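Local coordinates for putative aminopeptidase (Leishmania major, PDB 5NTH), which probably works as an M17 leucyl aminopeptidase that removes residues from the amino ends of peptides, and binds the inhibitor actinonin at a centre of two manganese ions, at residues A[243-248]-A[279-284]; A[344-349]-A[530-535]; A[83-88]-A[98-103]; A[136-141]-A[180-185]; A[4-9]-A[228-233]. All blocks are in the same frame, centred on the assembly; numbering follows the deposited sequence.

Contact 1. Residues A[243-248]-A[279-284]; sequences LGVDMT and LRYRNP
Val-245 points toward strand 279-282, its CB only 3.4 Å from Arg-280 O, and its two methyls diverge to different neighbours. CG1 meets Tyr-281 CD1 at 3.8 Å, with the two side chains crossing at about a right angle, while CG2 rests against Leu-279 CB. Further along, Met-247 starts out beside Leu-279, CG to CD1 4.0 Å, before its tip turns off. This is the close-packed part: Leu-279 is buried, with Ala-240 of helix 229-243 and Phe-332 of helix 323-341 against it. Asp-246 and Arg-280 form the antiparallel hydrogen-bonded pair, Asp-246 N to Arg-280 O and Arg-280 N to Asp-246 O, each 3.1 Å.

Their side chains make the loose, solvent-facing part. Arg-280 CG sits between its backbone N and carbonyl carbon (chi1 59°), and both chains then run side by side in the same direction. Asp-246 OD2 reaches Arg-280 NH1 at 3.3 Å in a salt bridge, the carboxylate and guanidinium planes turned 39° apart. Backbone pairing and apolar contact therefore hold 246-251 as the outermost strand, within this chain, of the catalytic-domain sheet, whereas the salt bridge, beside exposed Asp-246, is probably partly screened by water.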
# COMPACT_ATOMS: atom_id res chain seq x y z
N LEU A 243 48.76 2.17 -16.54
CA LEU A 243 49.11 0.76 -16.59
C LEU A 243 49.55 0.27 -17.97
O LEU A 243 50.02 -0.84 -18.08
CB LEU A 243 47.94 -0.10 -16.09
CG LEU A 243 47.40 0.23 -14.69
CD1 LEU A 243 46.14 -0.58 -14.40
CD2 LEU A 243 48.43 -0.02 -13.62
N GLY A 244 49.38 1.08 -19.01
CA GLY A 244 49.91 0.76 -20.34
C GLY A 244 49.15 -0.36 -20.99
O GLY A 244 49.77 -1.27 -21.57
N VAL A 245 47.82 -0.32 -20.92
CA VAL A 245 46.96 -1.44 -21.40
C VAL A 245 46.09 -0.98 -22.56
O VAL A 245 45.92 0.22 -22.77
CB VAL A 245 46.07 -2.05 -20.27
CG1 VAL A 245 46.90 -2.29 -19.00
CG2 VAL A 245 44.87 -1.18 -19.92
N ASP A 246 45.53 -1.94 -23.29
CA ASP A 246 44.65 -1.60 -24.41
C ASP A 246 43.29 -1.23 -23.81
O ASP A 246 42.89 -1.75 -22.77
CB ASP A 246 44.56 -2.73 -25.48
CG ASP A 246 45.94 -3.20 -26.01
OD1 ASP A 246 46.90 -2.39 -26.08
OD2 ASP A 246 46.06 -4.40 -26.38
N MET A 247 42.60 -0.30 -24.45
CA MET A 247 41.29 0.13 -24.02
C MET A 247 40.38 0.18 -25.23
O MET A 247 40.74 0.73 -26.27
CB MET A 247 41.38 1.51 -23.38
CG MET A 247 40.10 1.91 -22.66
SD MET A 247 40.16 3.52 -21.85
CE MET A 247 40.19 4.65 -23.25
N THR A 248 39.18 -0.37 -25.08
CA THR A 248 38.12 -0.23 -26.09
C THR A 248 36.90 0.41 -25.45
O THR A 248 36.42 -0.07 -24.42
CB THR A 248 37.74 -1.60 -26.69
OG1 THR A 248 38.92 -2.20 -27.28
CG2 THR A 248 36.61 -1.45 -27.74
N LEU A 279 39.01 -2.63 -20.56
CA LEU A 279 40.46 -2.57 -20.42
C LEU A 279 40.95 -3.99 -20.46
O LEU A 279 40.30 -4.88 -19.90
CB LEU A 279 40.85 -1.95 -19.07
CG LEU A 279 40.83 -0.43 -19.02
CD1 LEU A 279 39.42 0.11 -19.17
CD2 LEU A 279 41.46 0.10 -17.74
N ARG A 280 42.09 -4.20 -21.12
CA ARG A 280 42.67 -5.54 -21.21
C ARG A 280 44.20 -5.52 -21.31
O ARG A 280 44.78 -4.67 -22.00
CB ARG A 280 42.09 -6.28 -22.40
CG ARG A 280 42.32 -5.56 -23.73
CD ARG A 280 42.13 -6.47 -24.94
NE ARG A 280 42.80 -7.79 -24.77
CZ ARG A 280 43.94 -8.19 -25.32
NH1 ARG A 280 44.64 -7.41 -26.14
NH2 ARG A 280 44.38 -9.42 -25.05
N TYR A 281 44.83 -6.47 -20.62
CA TYR A 281 46.28 -6.66 -20.60
C TYR A 281 46.60 -8.07 -21.05
O TYR A 281 45.97 -9.02 -20.55
CB TYR A 281 46.82 -6.49 -19.19
CG TYR A 281 48.33 -6.34 -19.04
CD1 TYR A 281 49.04 -5.37 -19.73
CD2 TYR A 281 49.03 -7.14 -18.13
CE1 TYR A 281 50.43 -5.21 -19.54
CE2 TYR A 281 50.41 -7.01 -17.93
CZ TYR A 281 51.13 -6.04 -18.64
OH TYR A 281 52.50 -5.91 -18.44
N ARG A 282 47.53 -8.18 -22.02
CA ARG A 282 48.27 -9.41 -22.26
C ARG A 282 49.49 -9.41 -21.36
O ARG A 282 50.30 -8.47 -21.37
CB ARG A 282 48.73 -9.57 -23.71
CG ARG A 282 49.47 -10.93 -24.00
CD ARG A 282 49.75 -11.18 -25.49
NE ARG A 282 48.63 -10.59 -26.25
CZ ARG A 282 47.64 -11.23 -26.89
NH1 ARG A 282 46.68 -10.49 -27.47
NH2 ARG A 282 47.61 -12.57 -27.01
N ASN A 283 49.61 -10.49 -20.58
CA ASN A 283 50.71 -10.66 -19.66
C ASN A 283 51.94 -11.11 -20.44
O ASN A 283 51.92 -12.19 -21.07
CB ASN A 283 50.32 -11.68 -18.58
CG ASN A 283 51.36 -11.82 -17.51
OD1 ASN A 283 52.41 -11.16 -17.54
ND2 ASN A 283 51.09 -12.68 -16.53
N PRO A 284 53.02 -10.30 -20.42
CA PRO A 284 54.21 -10.73 -21.15
C PRO A 284 54.89 -11.93 -20.54
O PRO A 284 55.53 -12.67 -21.27
CB PRO A 284 55.15 -9.52 -21.10
CG PRO A 284 54.38 -8.40 -20.47
CD PRO A 284 53.24 -9.02 -19.72

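Contact 2. Residues A[344-349]-A[530-535]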
# COMPACT_ATOMS: atom_id res chain seq x y z
N THR A 344 56.57 -13.76 -11.92
CA THR A 344 55.89 -14.99 -11.60
C THR A 344 54.48 -14.81 -11.02
O THR A 344 53.72 -15.78 -10.97
CB THR A 344 56.71 -15.76 -10.53
OG1 THR A 344 56.76 -14.99 -9.33
CG2 THR A 344 58.15 -16.01 -11.00
N HIS A 345 54.15 -13.58 -10.60
CA HIS A 345 52.97 -13.33 -9.75
C HIS A 345 51.61 -13.71 -10.28
O HIS A 345 50.81 -14.26 -9.51
CB HIS A 345 52.92 -11.90 -9.21
CG HIS A 345 53.57 -11.76 -7.87
ND1 HIS A 345 54.30 -10.65 -7.51
CD2 HIS A 345 53.61 -12.60 -6.80
CE1 HIS A 345 54.76 -10.81 -6.28
NE2 HIS A 345 54.35 -11.98 -5.82
N PHE A 346 51.27 -13.45 -11.53
CA PHE A 346 50.02 -14.09 -12.01
C PHE A 346 50.38 -14.84 -13.26
O PHE A 346 49.73 -14.71 -14.28
CB PHE A 346 48.87 -13.08 -12.22
CG PHE A 346 48.17 -12.67 -10.95
CD1 PHE A 346 48.69 -11.68 -10.15
CD2 PHE A 346 46.98 -13.27 -10.57
CE1 PHE A 346 48.05 -11.32 -8.98
CE2 PHE A 346 46.33 -12.91 -9.41
CZ PHE A 346 46.87 -11.93 -8.62
N SER A 347 51.43 -15.65 -13.15
CA SER A 347 52.04 -16.29 -14.34
C SER A 347 51.08 -17.19 -15.14
O SER A 347 51.19 -17.33 -16.34
CB SER A 347 53.30 -17.09 -13.93
OG SER A 347 52.98 -18.12 -13.01
N HIS A 348 50.10 -17.74 -14.43
CA HIS A 348 49.09 -18.65 -14.96
C HIS A 348 47.91 -17.87 -15.60
O HIS A 348 46.82 -18.43 -15.80
CB HIS A 348 48.59 -19.54 -13.81
CG HIS A 348 48.03 -18.74 -12.68
ND1 HIS A 348 48.83 -18.07 -11.77
CD2 HIS A 348 46.75 -18.40 -12.37
CE1 HIS A 348 48.07 -17.38 -10.93
NE2 HIS A 348 46.81 -17.57 -11.27
N ILE A 349 48.11 -16.59 -15.91
CA ILE A 349 47.09 -15.80 -16.56
C ILE A 349 47.72 -15.15 -17.78
O ILE A 349 48.70 -14.42 -17.66
CB ILE A 349 46.49 -14.76 -15.57
CG1 ILE A 349 45.71 -15.51 -14.46
CG2 ILE A 349 45.58 -13.75 -16.30
CD1 ILE A 349 45.02 -14.63 -13.45
N LEU A 530 37.89 -10.44 -3.47
CA LEU A 530 37.35 -11.72 -3.85
C LEU A 530 38.07 -12.19 -5.11
O LEU A 530 38.60 -13.30 -5.16
CB LEU A 530 35.85 -11.62 -4.07
CG LEU A 530 35.18 -12.92 -4.53
CD1 LEU A 530 35.24 -14.06 -3.51
CD2 LEU A 530 33.75 -12.57 -4.89
N VAL A 531 38.14 -11.29 -6.09
CA VAL A 531 38.71 -11.55 -7.42
C VAL A 531 40.23 -11.73 -7.42
O VAL A 531 40.77 -12.54 -8.15
CB VAL A 531 38.35 -10.40 -8.35
CG1 VAL A 531 39.20 -10.37 -9.60
CG2 VAL A 531 36.90 -10.51 -8.75
N PHE A 532 40.91 -10.92 -6.62
CA PHE A 532 42.31 -11.12 -6.41
C PHE A 532 42.58 -12.54 -5.91
O PHE A 532 43.38 -13.25 -6.49
CB PHE A 532 42.83 -10.07 -5.43
CG PHE A 532 44.31 -9.91 -5.45
CD1 PHE A 532 45.11 -10.68 -4.65
CD2 PHE A 532 44.91 -8.97 -6.30
CE1 PHE A 532 46.48 -10.52 -4.68
CE2 PHE A 532 46.29 -8.80 -6.34
CZ PHE A 532 47.08 -9.57 -5.52
N GLU A 533 41.86 -12.99 -4.88
CA GLU A 533 42.06 -14.36 -4.36
C GLU A 533 41.72 -15.41 -5.40
O GLU A 533 42.55 -16.27 -5.71
CB GLU A 533 41.22 -14.64 -3.11
CG GLU A 533 41.94 -14.27 -1.83
CD GLU A 533 43.22 -15.08 -1.57
OE1 GLU A 533 43.21 -16.33 -1.75
OE2 GLU A 533 44.25 -14.45 -1.18
N PHE A 534 40.51 -15.31 -5.93
CA PHE A 534 40.01 -16.25 -6.89
C PHE A 534 40.98 -16.48 -8.04
O PHE A 534 41.26 -17.62 -8.37
CB PHE A 534 38.65 -15.77 -7.42
CG PHE A 534 38.06 -16.67 -8.46
CD1 PHE A 534 37.48 -17.88 -8.08
CD2 PHE A 534 38.11 -16.34 -9.80
CE1 PHE A 534 36.96 -18.74 -9.03
CE2 PHE A 534 37.58 -17.19 -10.76
CZ PHE A 534 37.00 -18.39 -10.37
N LEU A 535 41.51 -15.41 -8.62
CA LEU A 535 42.51 -15.50 -9.68
C LEU A 535 43.89 -15.95 -9.20
O LEU A 535 44.56 -16.68 -9.91
CB LEU A 535 42.63 -14.17 -10.40
CG LEU A 535 41.35 -13.70 -11.06
CD1 LEU A 535 41.51 -12.38 -11.78
CD2 LEU A 535 40.84 -14.75 -12.05
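The ring of Phe-346 points its edge at the face of Phe-532 in a T-shaped stack, the centroids 5.3 Å apart and the planes at 82°. Phe-346 CZ leads, 3.9 Å from Phe-532 CZ and displaced toward the rim of that face. Phe-532 sends its CG anti to its backbone N (chi1 -162°), which puts CG on the way to the loop although the CB bond does not point there. At another corner of its edge, Phe-346 CE2 lies 4.0 Å from Leu-535 CB, the two side chains crossing at about a right angle. Ile-349 CD1 closes on the same CB at 3.9 Å, again crosswise, so two apolar groups of the loop converge on Leu-535 CB.

His-348 comes in differently, presenting its ring in plane to a carbonyl. NE2 donates to Leu-535 O at 2.8 Å, with a nearly straight N-H...O angle of 174° and the oxygen in the ring plane. A type I turn from Phe-346 to Ile-349 gathers these side chains before strand 349-361 begins. The chain ends at residue 538, so the usual i+4 helical donor does not exist for Leu-535 O, and the imidazole takes its place. NE2 must carry a proton for this bond, and the carbonyl-rich end of helix 528-536 would probably stabilise any positive charge on the ring.

Contact 3. Residues A[83-88]-A[98-103]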
# COMPACT_ATOMS: atom_id res chain seq x y z
N THR A 83 35.39 -5.58 24.07
CA THR A 83 36.43 -4.60 23.90
C THR A 83 36.76 -3.95 25.25
O THR A 83 35.90 -3.70 26.10
CB THR A 83 36.04 -3.53 22.83
OG1 THR A 83 36.31 -4.05 21.53
CG2 THR A 83 36.86 -2.27 22.97
N VAL A 84 38.05 -3.67 25.43
CA VAL A 84 38.52 -2.94 26.57
C VAL A 84 39.45 -1.86 26.07
O VAL A 84 40.30 -2.07 25.21
CB VAL A 84 39.20 -3.88 27.54
CG1 VAL A 84 39.87 -3.11 28.65
CG2 VAL A 84 38.18 -4.84 28.13
N LYS A 85 39.27 -0.67 26.64
CA LYS A 85 39.95 0.52 26.18
C LYS A 85 40.52 1.28 27.36
O LYS A 85 39.92 1.32 28.42
CB LYS A 85 38.93 1.37 25.47
CG LYS A 85 39.49 2.59 24.75
CD LYS A 85 38.35 3.47 24.20
CE LYS A 85 37.19 2.67 23.60
NZ LYS A 85 36.20 3.60 23.05
N THR A 86 41.67 1.90 27.15
CA THR A 86 42.36 2.61 28.21
C THR A 86 43.41 3.54 27.65
O THR A 86 43.82 3.42 26.49
CB THR A 86 43.04 1.60 29.16
OG1 THR A 86 43.45 2.28 30.35
CG2 THR A 86 44.24 0.95 28.53
N LEU A 87 43.84 4.47 28.50
CA LEU A 87 45.04 5.26 28.23
C LEU A 87 46.17 4.58 28.95
O LEU A 87 45.96 3.90 29.95
CB LEU A 87 44.90 6.67 28.74
CG LEU A 87 43.63 7.35 28.27
CD1 LEU A 87 43.35 8.60 29.09
CD2 LEU A 87 43.76 7.67 26.79
N ALA A 88 47.37 4.76 28.45
CA ALA A 88 48.50 4.28 29.21
C ALA A 88 49.77 5.05 28.88
O ALA A 88 49.94 5.54 27.76
CB ALA A 88 48.69 2.79 28.97
N GLU A 98 46.48 5.94 23.47
CA GLU A 98 45.21 5.26 23.58
C GLU A 98 45.39 3.83 23.07
O GLU A 98 45.82 3.60 21.93
CB GLU A 98 44.09 5.99 22.83
CG GLU A 98 42.68 5.46 23.10
CD GLU A 98 41.58 6.36 22.54
OE1 GLU A 98 41.22 6.16 21.37
OE2 GLU A 98 41.06 7.25 23.27
N VAL A 99 45.06 2.88 23.93
CA VAL A 99 45.10 1.48 23.58
C VAL A 99 43.71 0.84 23.66
O VAL A 99 43.06 0.85 24.73
CB VAL A 99 46.03 0.70 24.51
CG1 VAL A 99 46.25 -0.72 23.97
CG2 VAL A 99 47.35 1.42 24.62
N MET A 100 43.29 0.26 22.54
CA MET A 100 42.04 -0.47 22.49
C MET A 100 42.37 -1.93 22.19
O MET A 100 43.23 -2.24 21.37
CB MET A 100 41.08 0.22 21.50
CG MET A 100 39.89 -0.64 21.05
SD MET A 100 38.55 0.18 20.12
CE MET A 100 37.82 -1.22 19.24
N VAL A 101 41.70 -2.82 22.90
CA VAL A 101 41.99 -4.22 22.86
C VAL A 101 40.71 -4.98 22.57
O VAL A 101 39.78 -4.93 23.39
CB VAL A 101 42.51 -4.69 24.21
CG1 VAL A 101 42.51 -6.22 24.31
CG2 VAL A 101 43.90 -4.14 24.45
N THR A 102 40.69 -5.73 21.46
CA THR A 102 39.48 -6.40 21.00
C THR A 102 39.72 -7.87 20.69
O THR A 102 40.51 -8.23 19.82
CB THR A 102 38.85 -5.69 19.77
OG1 THR A 102 38.56 -4.33 20.10
CG2 THR A 102 37.55 -6.35 19.35
N ALA A 103 38.97 -8.71 21.38
CA ALA A 103 38.95 -10.13 21.11
C ALA A 103 37.94 -10.46 20.00
O ALA A 103 36.78 -10.00 20.02
CB ALA A 103 38.58 -10.88 22.36
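Thr-83 and Thr-102 join their hydroxyls at one end of this hairpin, OG1 to OG1 2.7 Å, with either able to donate. Thr-102 OG1 lies anti to its own carbonyl carbon (chi1 -58°), which swings it to the side facing Thr-83. Inward from there run two antiparallel hydrogen-bonded pairs. Val-84 and Val-101 exchange bonds in both directions, the shorter being Val-101 N to Val-84 O at 2.8 Å. Thr-86 and Val-99 do the same, with Val-99 N to Thr-86 O at 2.9 Å.

Thr-86 OG1 turns to Leu-87 O of its own strand, and it also bonds to Thr-86 OG1 and Leu-87 N of a second subunit. Glu-98 OE1 finds its partner in Ser-130.

Packing is layered on this framework. The extended chain of Met-100 crosses the side chain of Thr-83 obliquely on the same face, CG to CG2 3.9 Å, and its CE lies 3.9 Å from Thr-83 OG1. Lys-85 CG rests on Met-100 CB at 4.3 Å, and Leu-87 CD2 lies equally far from Glu-98 CB. On the face carrying Val-84 and Val-101, helix 69-77 covers both valines. Strand 83-88 is outermost in its sheet within the chain, and the chemistry implies that the backbone ladder secures it on one side while Thr-86 serves contact between subunits on the other.

Contact 4. Residues A[136-141]-A[180-185]; sequences VLDVYV and SLNVVM
Val-136 opens the pairing with its CG1 methyl 3.9 Å from Asn-182 CB, while its CA leans on Ser-180 O. Leu-137 then takes up the backbone ladder with both its N and its O: the N donates to Ser-180 O at 2.8 Å and the O receives Asn-182 N. Its CD2 meets Leu-181 CD2 at 4.2 Å, the two chains crossing at a slant. Asp-138 runs beside Asn-182 and in the same direction, OD1 3.3 Å from Asn-182 CB, and its OD2 is satisfied by the backbone N of Ala-44. The strands are parallel and paired residue for residue, the two rails of a beta-alpha-beta unit whose helix 148-156 packs on Leu-181 and Val-183; they belong to the central sheet of the N-terminal, macro-like domain. Val-139 continues the ladder, N to Asn-182 O and O from Val-184 N. Tyr-140 swings its CG anti to the carbonyl carbon (chi1 -89°), and its ring lies with one face over Val-184. The CB of Val-184 sits above the ring centre at 3.9 Å, 8° off the normal, a CH-pi contact, and Val-184 CG1 comes to 3.5 Å from Tyr-140 CE2. Phe-66 adds an edge-to-face ring to the tyrosine. Val-141 donates its N to Val-184 O and sets CG2 4.2 Å from Val-183 CG1.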
# COMPACT_ATOMS: atom_id res chain seq x y z
N VAL A 136 48.30 8.65 13.54
CA VAL A 136 48.45 7.32 13.06
C VAL A 136 47.74 6.41 14.05
O VAL A 136 47.85 6.62 15.28
CB VAL A 136 49.95 6.92 12.99
CG1 VAL A 136 50.12 5.45 12.63
CG2 VAL A 136 50.69 7.80 12.00
N LEU A 137 47.05 5.40 13.52
CA LEU A 137 46.53 4.30 14.33
C LEU A 137 47.35 3.08 14.01
O LEU A 137 47.41 2.68 12.87
CB LEU A 137 45.07 4.01 14.03
CG LEU A 137 44.49 2.67 14.53
CD1 LEU A 137 44.42 2.65 16.04
CD2 LEU A 137 43.12 2.41 13.90
N ASP A 138 47.99 2.52 15.03
CA ASP A 138 48.69 1.26 14.93
C ASP A 138 47.67 0.14 15.12
O ASP A 138 46.86 0.17 16.06
CB ASP A 138 49.81 1.14 15.97
CG ASP A 138 51.08 1.88 15.57
OD1 ASP A 138 51.31 2.19 14.39
OD2 ASP A 138 51.90 2.16 16.45
N VAL A 139 47.69 -0.83 14.21
CA VAL A 139 46.76 -1.94 14.24
C VAL A 139 47.56 -3.23 14.40
O VAL A 139 48.25 -3.66 13.46
CB VAL A 139 45.92 -2.00 12.97
CG1 VAL A 139 44.96 -3.17 13.04
CG2 VAL A 139 45.16 -0.71 12.81
N TYR A 140 47.46 -3.81 15.58
CA TYR A 140 48.21 -4.98 15.91
C TYR A 140 47.26 -6.11 15.77
O TYR A 140 46.32 -6.22 16.54
CB TYR A 140 48.80 -4.92 17.33
CG TYR A 140 50.17 -4.26 17.40
CD1 TYR A 140 50.29 -2.86 17.36
CD2 TYR A 140 51.35 -5.02 17.52
CE1 TYR A 140 51.55 -2.23 17.45
CE2 TYR A 140 52.61 -4.40 17.60
CZ TYR A 140 52.71 -3.01 17.56
OH TYR A 140 53.91 -2.34 17.63
N VAL A 141 47.51 -6.96 14.78
CA VAL A 141 46.67 -8.11 14.48
C VAL A 141 47.34 -9.44 14.74
O VAL A 141 48.37 -9.73 14.17
CB VAL A 141 46.25 -8.12 13.02
CG1 VAL A 141 45.13 -9.14 12.82
CG2 VAL A 141 45.82 -6.74 12.58
N SER A 180 45.83 7.83 9.34
CA SER A 180 46.61 6.80 8.72
C SER A 180 46.67 5.56 9.56
O SER A 180 46.82 5.65 10.77
CB SER A 180 48.02 7.32 8.53
OG SER A 180 48.63 6.48 7.61
N LEU A 181 46.59 4.40 8.92
CA LEU A 181 46.62 3.11 9.64
C LEU A 181 47.89 2.36 9.34
O LEU A 181 48.25 2.23 8.20
CB LEU A 181 45.44 2.23 9.28
CG LEU A 181 44.07 2.76 9.63
CD1 LEU A 181 43.58 3.68 8.51
CD2 LEU A 181 43.09 1.62 9.82
N ASN A 182 48.56 1.90 10.40
CA ASN A 182 49.82 1.17 10.30
C ASN A 182 49.61 -0.27 10.80
O ASN A 182 49.42 -0.51 12.00
CB ASN A 182 50.87 1.91 11.12
CG ASN A 182 52.24 1.22 11.09
OD1 ASN A 182 52.72 0.73 12.13
ND2 ASN A 182 52.85 1.15 9.89
N VAL A 183 49.62 -1.23 9.87
CA VAL A 183 49.30 -2.61 10.23
C VAL A 183 50.56 -3.35 10.62
O VAL A 183 51.57 -3.34 9.90
CB VAL A 183 48.56 -3.40 9.12
CG1 VAL A 183 48.02 -4.71 9.67
CG2 VAL A 183 47.38 -2.61 8.56
N VAL A 184 50.45 -4.00 11.77
CA VAL A 184 51.51 -4.82 12.33
C VAL A 184 50.93 -6.19 12.57
O VAL A 184 50.25 -6.42 13.56
CB VAL A 184 52.03 -4.24 13.67
CG1 VAL A 184 53.17 -5.08 14.21
CG2 VAL A 184 52.50 -2.81 13.49
N MET A 185 51.17 -7.10 11.65
CA MET A 185 50.69 -8.45 11.87
C MET A 185 51.70 -9.29 12.67
O MET A 185 52.92 -9.13 12.52
CB MET A 185 50.43 -9.11 10.53
CG MET A 185 49.27 -8.49 9.78
SD MET A 185 49.07 -9.23 8.15
CE MET A 185 50.42 -8.37 7.29

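Contact 5. Residues A[4-9]-A[228-233]; sequences MKRPRS and DTVVYA
Arg-8 brings an edge of its guanidinium to the carboxylate of Asp-228, the two planes 30° apart and Asp-228 CG in the guanidinium plane. The salt bridge runs between Arg-8 NH1 and Asp-228 OD2, but the two atoms are modelled too close together, so their exact separation is doubtful. Val-231 CG2 stands obliquely to the same guanidinium and touches the chain lower down, 3.9 Å from Arg-8 CD. NH2 turns elsewhere, to Glu-14 and to Cys-225 O.

The other oxygen of the carboxylate caps a helix. Asp-228 CG lies between its backbone N and carbonyl carbon (chi1 61°), and OD1 receives Val-231 N at 2.9 Å with an N-H...O angle of 154°; a weak bond comes from Val-230 N. OD1 thus serves the helix start, while OD2 faces the arginine, in a position the model leaves less sure. The helix start would be expected to favour the charged form of this N-cap aspartate.

Val-230 takes up Arg-6 and Pro-7. Its CG1 lies 4.0 Å from Arg-6 CG and 4.4 Å from Pro-7 CD, where the chain bends in an inverse gamma turn centred on Pro-7. Arg-6 carries its guanidinium on to Glu-234 and Glu-15. The segment 4-9 is thereby laid against the first turn of helix 229-243, with helix 12-26 touching Val-231 through Val-22 and His-275 of strand 275-282 reaching Val-230.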
# COMPACT_ATOMS: atom_id res chain seq x y z
N MET A 4 37.93 21.60 -20.43
CA MET A 4 37.43 21.93 -21.77
C MET A 4 37.42 20.72 -22.74
O MET A 4 36.61 20.69 -23.68
CB MET A 4 38.25 23.10 -22.34
N LYS A 5 38.31 19.74 -22.55
CA LYS A 5 38.30 18.48 -23.35
C LYS A 5 36.96 17.75 -23.15
O LYS A 5 36.24 17.45 -24.12
CB LYS A 5 39.48 17.54 -22.99
N ARG A 6 36.63 17.54 -21.88
CA ARG A 6 35.45 16.82 -21.40
C ARG A 6 34.09 17.26 -22.00
O ARG A 6 33.70 18.42 -21.85
CB ARG A 6 35.35 16.93 -19.88
CG ARG A 6 34.58 15.77 -19.28
CD ARG A 6 34.40 15.91 -17.79
NE ARG A 6 35.66 15.82 -17.08
CZ ARG A 6 36.34 16.83 -16.57
NH1 ARG A 6 35.89 18.08 -16.65
NH2 ARG A 6 37.48 16.60 -15.95
N PRO A 7 33.38 16.32 -22.65
CA PRO A 7 32.01 16.60 -23.11
C PRO A 7 30.99 16.28 -22.01
O PRO A 7 30.31 15.24 -22.07
CB PRO A 7 31.86 15.67 -24.33
CG PRO A 7 32.72 14.48 -23.99
CD PRO A 7 33.83 14.97 -23.09
N ARG A 8 30.91 17.16 -21.01
CA ARG A 8 30.03 16.93 -19.84
C ARG A 8 29.00 18.06 -19.61
O ARG A 8 27.95 18.08 -20.27
CB ARG A 8 30.84 16.60 -18.58
CG ARG A 8 30.03 15.90 -17.50
CD ARG A 8 30.71 15.89 -16.15
NE ARG A 8 30.05 16.74 -15.15
CZ ARG A 8 29.24 16.32 -14.17
NH1 ARG A 8 28.94 15.04 -13.99
NH2 ARG A 8 28.73 17.21 -13.32
N SER A 9 29.27 18.98 -18.67
CA SER A 9 28.33 20.07 -18.37
C SER A 9 28.67 21.33 -19.16
O SER A 9 29.76 21.48 -19.74
CB SER A 9 28.21 20.36 -16.85
OG SER A 9 29.05 21.42 -16.42
N ASP A 228 29.41 10.22 -12.86
CA ASP A 228 28.50 9.80 -13.92
C ASP A 228 29.30 8.97 -14.91
O ASP A 228 30.46 8.66 -14.68
CB ASP A 228 27.85 11.04 -14.57
CG ASP A 228 28.86 11.98 -15.21
OD1 ASP A 228 29.92 11.54 -15.67
OD2 ASP A 228 28.60 13.19 -15.26
N THR A 229 28.70 8.64 -16.03
CA THR A 229 29.34 7.76 -16.98
C THR A 229 30.48 8.39 -17.73
O THR A 229 31.36 7.68 -18.17
CB THR A 229 28.36 7.23 -18.03
OG1 THR A 229 27.84 8.31 -18.81
CG2 THR A 229 27.22 6.46 -17.34
N VAL A 230 30.47 9.70 -17.92
CA VAL A 230 31.56 10.37 -18.64
C VAL A 230 32.78 10.50 -17.74
O VAL A 230 33.92 10.41 -18.20
CB VAL A 230 31.13 11.73 -19.21
CG1 VAL A 230 32.31 12.51 -19.76
CG2 VAL A 230 30.14 11.49 -20.35
N VAL A 231 32.54 10.70 -16.46
CA VAL A 231 33.61 10.92 -15.52
C VAL A 231 34.24 9.57 -15.24
O VAL A 231 35.45 9.42 -15.38
CB VAL A 231 33.13 11.58 -14.22
CG1 VAL A 231 34.21 11.54 -13.14
CG2 VAL A 231 32.74 13.02 -14.49
N TYR A 232 33.41 8.60 -14.85
CA TYR A 232 33.83 7.22 -14.66
C TYR A 232 34.66 6.75 -15.85
O TYR A 232 35.66 6.07 -15.67
CB TYR A 232 32.62 6.32 -14.52
CG TYR A 232 32.82 5.03 -13.78
CD1 TYR A 232 34.09 4.47 -13.58
CD2 TYR A 232 31.72 4.33 -13.31
CE1 TYR A 232 34.25 3.28 -12.90
CE2 TYR A 232 31.86 3.13 -12.62
CZ TYR A 232 33.12 2.60 -12.42
OH TYR A 232 33.25 1.39 -11.73
N ALA A 233 34.27 7.12 -17.07
CA ALA A 233 35.07 6.76 -18.27
C ALA A 233 36.42 7.48 -18.39
O ALA A 233 37.42 6.89 -18.82
CB ALA A 233 34.27 7.02 -19.52

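How the contacts relate
Four of the contacts fall into two pairs. Contacts 3 and 4 share the N-terminal sheet, their centres about 14 Å apart, while contacts 1 and 2 lie in the catalytic domain, about 16 Å apart and touching: Asn-283 ND2 reaches Ile-349 O at 3.2 Å, a probable hydrogen bond. Contacts 1 and 3, about 47 Å between centres, lie on opposite sides of the chain's centre. Contact 5 stands apart, bringing the amino-terminal segment onto the start of helix 229-243, whose far end leads into contact 1; along the chain, contacts 3 and 4 are nested within the loop it closes. All five lie away from the two manganese ions and actinonin, held by residues such as Lys-298, Asp-303 and Glu-390.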